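PDB 3HL1: ferritin like protein from Caulobacter vibrioides, which is of unproven function but, as a ferritin-like protein, probably binds metal within a bundle of helices. Local coordinates for residues Ile19-Trp24 and Pro85-Asp90; Glu146-Leu151 and Ile201-Gly206. All coordinates share one frame; numbering follows the deposited sequence.

Interaction 1: Ile19-Trp24 and Pro85-Asp90; sequences IDLELW and PHIDFD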
# COMPACT_ATOMS: atom_id res chain seq x y z
N ILE A 19 -1.16 -4.04 -6.63
CA ILE A 19 -1.73 -4.45 -5.36
C ILE A 19 -0.65 -4.88 -4.37
O ILE A 19 -0.76 -4.59 -3.18
CB ILE A 19 -2.89 -5.46 -5.53
CG1 ILE A 19 -3.97 -5.14 -4.44
CG2 ILE A 19 -2.36 -6.79 -5.44
CD1 ILE A 19 -5.26 -5.77 -4.63
N ASP A 20 0.42 -5.52 -4.85
CA ASP A 20 1.53 -5.95 -3.96
C ASP A 20 2.19 -4.73 -3.32
O ASP A 20 2.53 -4.75 -2.13
CB ASP A 20 2.58 -6.73 -4.71
CG ASP A 20 2.11 -8.15 -5.11
OD1 ASP A 20 1.06 -8.59 -4.70
OD2 ASP A 20 2.85 -8.70 -5.92
N LEU A 21 2.34 -3.66 -4.09
CA LEU A 21 2.98 -2.46 -3.58
C LEU A 21 2.08 -1.80 -2.57
O LEU A 21 2.52 -1.46 -1.46
CB LEU A 21 3.35 -1.49 -4.71
CG LEU A 21 3.99 -0.12 -4.28
CD1 LEU A 21 5.18 -0.23 -3.36
CD2 LEU A 21 4.42 0.61 -5.51
N GLU A 22 0.79 -1.68 -2.88
CA GLU A 22 -0.15 -1.05 -1.91
C GLU A 22 -0.15 -1.85 -0.60
O GLU A 22 -0.12 -1.31 0.49
CB GLU A 22 -1.61 -0.93 -2.46
CG GLU A 22 -1.72 -0.08 -3.73
CD GLU A 22 -1.52 1.44 -3.55
OE1 GLU A 22 -1.68 1.92 -2.41
OE2 GLU A 22 -1.30 2.13 -4.59
N LEU A 23 -0.24 -3.16 -0.72
CA LEU A 23 -0.24 -4.04 0.46
C LEU A 23 1.06 -3.90 1.27
O LEU A 23 1.04 -3.85 2.53
CB LEU A 23 -0.39 -5.51 0.02
CG LEU A 23 -0.51 -6.49 1.22
CD1 LEU A 23 -1.68 -6.12 2.12
CD2 LEU A 23 -0.63 -7.93 0.81
N TRP A 24 2.20 -3.88 0.57
CA TRP A 24 3.48 -3.69 1.23
C TRP A 24 3.50 -2.47 2.17
O TRP A 24 4.05 -2.56 3.24
CB TRP A 24 4.62 -3.64 0.21
CG TRP A 24 5.96 -3.56 0.77
CD1 TRP A 24 6.84 -4.57 0.93
CD2 TRP A 24 6.65 -2.37 1.15
NE1 TRP A 24 7.98 -4.12 1.49
CE2 TRP A 24 7.92 -2.77 1.61
CE3 TRP A 24 6.29 -1.01 1.20
CZ2 TRP A 24 8.85 -1.86 2.09
CZ3 TRP A 24 7.24 -0.10 1.67
CH2 TRP A 24 8.49 -0.53 2.12
N PRO A 85 8.69 -2.92 -3.30
CA PRO A 85 8.16 -3.55 -4.52
C PRO A 85 7.98 -2.60 -5.71
O PRO A 85 7.26 -1.62 -5.60
CB PRO A 85 6.82 -4.16 -4.07
CG PRO A 85 7.04 -4.43 -2.56
CD PRO A 85 7.90 -3.27 -2.10
N HIS A 86 8.70 -2.86 -6.80
CA HIS A 86 8.44 -2.20 -8.11
C HIS A 86 8.90 -0.74 -8.19
O HIS A 86 8.52 -0.03 -9.11
CB HIS A 86 6.95 -2.39 -8.54
CG HIS A 86 6.54 -3.84 -8.65
ND1 HIS A 86 7.06 -4.68 -9.60
CD2 HIS A 86 5.74 -4.61 -7.87
CE1 HIS A 86 6.59 -5.90 -9.42
NE2 HIS A 86 5.78 -5.88 -8.38
N ILE A 87 9.70 -0.31 -7.22
CA ILE A 87 10.22 1.06 -7.16
C ILE A 87 11.75 1.03 -7.16
O ILE A 87 12.37 0.30 -6.40
CB ILE A 87 9.73 1.87 -5.95
CG1 ILE A 87 8.20 1.96 -5.94
CG2 ILE A 87 10.37 3.28 -5.95
CD1 ILE A 87 7.58 2.61 -7.20
N ASP A 88 12.32 1.76 -8.09
CA ASP A 88 13.80 1.98 -8.19
C ASP A 88 14.10 3.47 -8.18
O ASP A 88 13.91 4.16 -9.18
CB ASP A 88 14.29 1.38 -9.50
CG ASP A 88 15.81 1.41 -9.65
OD1 ASP A 88 16.53 1.89 -8.73
OD2 ASP A 88 16.26 0.97 -10.74
N PHE A 89 14.60 3.98 -7.07
CA PHE A 89 14.84 5.41 -6.93
C PHE A 89 16.03 5.88 -7.79
O PHE A 89 16.16 7.07 -8.06
CB PHE A 89 15.01 5.79 -5.46
CG PHE A 89 13.78 5.50 -4.63
CD1 PHE A 89 12.59 6.13 -4.91
CD2 PHE A 89 13.81 4.56 -3.62
CE1 PHE A 89 11.45 5.86 -4.17
CE2 PHE A 89 12.66 4.24 -2.88
CZ PHE A 89 11.46 4.90 -3.16
N ASP A 90 16.83 4.91 -8.23
CA ASP A 90 18.00 5.15 -9.09
C ASP A 90 17.51 5.65 -10.42
O ASP A 90 18.28 6.17 -11.21
CB ASP A 90 18.79 3.87 -9.39
CG ASP A 90 19.55 3.33 -8.19
OD1 ASP A 90 19.77 4.06 -7.20
OD2 ASP A 90 19.94 2.14 -8.26
O HOH W 1 4.27 -8.18 -7.97
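Pro85 lays its ring carbon CD over one face of the Trp24 indole: Pro85 CD lies 3.4 Å from the centroid of the five-membered ring and only 8° off its normal, which defines a CH-pi contact. Pro85 CG joins in toward the rim of the pyrrole part, 3.5 Å from Trp24 CD1. The indole reaches the proline because Trp24 CG stands anti to the backbone N (chi1 -176°).

One helical turn back, Leu21 takes the other end of the proline. Its CD1 sits 3.4 Å from the backbone O of Pro85, while the second methyl, Leu21 CD2, meets Ile87 CG1 at 4.0 Å, the two side chains crossing at about a right angle. A polar link flanks this apolar patch: one water donates to Asp20 OD2 and is hydrogen-bonded to His86 NE2 at 2.8 Å, approaching the imidazole at its edge and in the ring plane.

Second-shell bonds position these groups. Trp24 NE1 is hydrogen-bonded to Glu78 O, Asp20 OD1 to Gln16 NE2, and His86 ND1 to Thr139 O, which would help limit rotation of the indole, carboxylate and imidazole. Through Pro85, Ile87 and the water-linked His86, the loop between helices 42-67 and 112-121 is seated against the middle of helix 8-35, with Ile121 of helix 112-121 also touching the indole.

Interaction 2: Glu146-Leu151 and Ile201-Gly206; sequences EFYDAL and IIVDQG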
# COMPACT_ATOMS: atom_id res chain seq x y z
N GLU A 146 4.29 7.04 -11.49
CA GLU A 146 4.74 6.54 -12.79
C GLU A 146 4.18 5.14 -13.07
O GLU A 146 3.80 4.78 -14.21
CB GLU A 146 6.26 6.48 -12.86
CG GLU A 146 6.76 6.09 -14.26
CD GLU A 146 8.26 5.74 -14.34
OE1 GLU A 146 9.01 6.08 -13.40
OE2 GLU A 146 8.68 5.15 -15.38
N PHE A 147 4.22 4.30 -12.05
CA PHE A 147 3.60 2.96 -12.15
C PHE A 147 2.14 3.12 -12.65
O PHE A 147 1.72 2.46 -13.62
CB PHE A 147 3.62 2.27 -10.78
CG PHE A 147 3.33 0.75 -10.82
CD1 PHE A 147 2.34 0.22 -11.63
CD2 PHE A 147 4.04 -0.11 -10.03
CE1 PHE A 147 2.11 -1.15 -11.67
CE2 PHE A 147 3.80 -1.48 -10.08
CZ PHE A 147 2.84 -1.98 -10.92
N TYR A 148 1.35 3.97 -11.99
CA TYR A 148 -0.02 4.20 -12.42
C TYR A 148 -0.18 4.83 -13.79
O TYR A 148 -1.16 4.52 -14.47
CB TYR A 148 -0.87 4.90 -11.36
CG TYR A 148 -1.20 3.97 -10.22
CD1 TYR A 148 -2.06 2.88 -10.41
CD2 TYR A 148 -0.64 4.12 -8.96
CE1 TYR A 148 -2.35 2.00 -9.37
CE2 TYR A 148 -0.95 3.24 -7.91
CZ TYR A 148 -1.80 2.18 -8.14
OH TYR A 148 -2.09 1.30 -7.16
N ASP A 149 0.74 5.70 -14.20
CA ASP A 149 0.77 6.17 -15.57
C ASP A 149 0.85 5.06 -16.63
O ASP A 149 0.15 5.11 -17.66
CB ASP A 149 2.01 7.04 -15.79
CG ASP A 149 1.83 8.46 -15.37
OD1 ASP A 149 0.73 8.88 -14.95
OD2 ASP A 149 2.83 9.18 -15.50
N ALA A 150 1.80 4.14 -16.42
CA ALA A 150 1.96 2.95 -17.28
C ALA A 150 0.68 2.12 -17.25
O ALA A 150 0.16 1.69 -18.29
CB ALA A 150 3.14 2.12 -16.82
N LEU A 151 0.16 1.88 -16.06
CA LEU A 151 -1.08 1.10 -15.96
C LEU A 151 -2.25 1.70 -16.78
O LEU A 151 -2.93 1.01 -17.49
CB LEU A 151 -1.47 0.97 -14.50
CG LEU A 151 -2.44 -0.17 -14.23
CD1 LEU A 151 -1.75 -1.53 -14.29
CD2 LEU A 151 -3.15 0.06 -12.86
N ILE A 201 -8.30 8.71 -8.07
CA ILE A 201 -8.44 8.73 -6.63
C ILE A 201 -7.22 8.17 -5.92
O ILE A 201 -6.82 8.74 -4.93
CB ILE A 201 -9.68 7.90 -6.16
CG1 ILE A 201 -10.99 8.56 -6.61
CG2 ILE A 201 -9.66 7.75 -4.61
CD1 ILE A 201 -12.16 7.62 -6.66
N ILE A 202 -6.66 7.04 -6.39
CA ILE A 202 -5.48 6.44 -5.80
C ILE A 202 -4.26 7.36 -5.85
O ILE A 202 -3.58 7.56 -4.84
CB ILE A 202 -5.10 5.09 -6.51
CG1 ILE A 202 -6.17 4.01 -6.28
CG2 ILE A 202 -3.76 4.58 -5.97
CD1 ILE A 202 -6.01 2.75 -7.16
N VAL A 203 -3.98 7.90 -7.03
CA VAL A 203 -2.81 8.74 -7.24
C VAL A 203 -2.96 10.11 -6.54
O VAL A 203 -2.00 10.58 -5.92
CB VAL A 203 -2.55 8.96 -8.72
CG1 VAL A 203 -1.37 9.93 -8.91
CG2 VAL A 203 -2.22 7.58 -9.38
N ASP A 204 -4.15 10.71 -6.62
CA ASP A 204 -4.44 11.98 -5.93
C ASP A 204 -4.20 11.87 -4.44
O ASP A 204 -3.73 12.81 -3.83
CB ASP A 204 -5.90 12.43 -6.09
CG ASP A 204 -6.26 12.88 -7.50
OD1 ASP A 204 -5.40 12.96 -8.38
OD2 ASP A 204 -7.46 13.11 -7.73
N GLN A 205 -4.54 10.73 -3.85
CA GLN A 205 -4.37 10.53 -2.40
C GLN A 205 -2.90 10.39 -2.02
O GLN A 205 -2.50 10.89 -1.00
CB GLN A 205 -5.18 9.34 -1.88
CG GLN A 205 -6.69 9.60 -1.88
CD GLN A 205 -7.50 8.48 -1.25
OE1 GLN A 205 -7.04 7.36 -1.07
NE2 GLN A 205 -8.75 8.79 -0.91
N GLY A 206 -2.11 9.70 -2.83
CA GLY A 206 -0.68 9.55 -2.54
C GLY A 206 0.17 10.80 -2.71
O GLY A 206 0.89 11.19 -1.78
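This is a buried, apolar helix-to-helix contact between 146-151 on helix 144-157 and 201-206 on helix 188-207, and it rests on one aromatic side chain placed beside two branched aliphatic ones. The nearest backbone approach is Tyr148 CA to Val203 CA at 7.4 Å, and the segments bury 146 Å² between them, touching through three side chains, Tyr148, Ile202 and Val203.

Tyr148 contributes at two levels. Near its root, Tyr148 CB lies 3.6 Å from Val203 CG2, and the same methyl continues to the ring at Tyr148 CD2, 3.8 Å away; the valine side chain runs antiparallel to that of the tyrosine. Farther out, Ile202 CG2 meets Tyr148 CE2 at 3.7 Å and is 3.8 Å from Tyr148 CZ, the isoleucine lying roughly perpendicular to the phenol. Both methyls approach the ring obliquely. With CG anti to its own carbonyl carbon (chi1 -73°), the phenol extends past Val203 to Ile202 and carries its hydroxyl toward helix 8-35. The polar end is satisfied beyond the pair, since Tyr148 OH is hydrogen-bonded to Glu22 OE2, a bond that would help fix the tilt of the ring.

An unidentified molecule, probably from the crystallisation liquor, lies about 4 Å from the Ile202 side chain at nearest atoms and is hydrogen-bonded to the backbone O of Ile202, which may mark a pocket. Helices 8-35 and 42-67 also pack here: Ala18 and Val61 touch Tyr148, while Glu22, His57 and Val61 touch Ile202.

Overall arrangement
From the N terminus, helix 8-35 supplies the first half of interaction 1, and the chain runs through helix 42-67 before 85-90 returns to close a loop with 60 residues between the segments. Interaction 2 then opens on helix 144-157 and closes on helix 188-207 after 49 more. The two loops are in series and neither nest nor cross, but their centres lie only 12 Å apart. Direct contacts join them: beside the Glu22-Tyr148 bond, Glu22 OE2 packs on Ile202 CG2 at 3.7 Å, and His86 CB on Phe147 CE2 at 3.6 Å. Helix 8-35 thus meets the 85-90 loop and both later helices within one ferritin-like region.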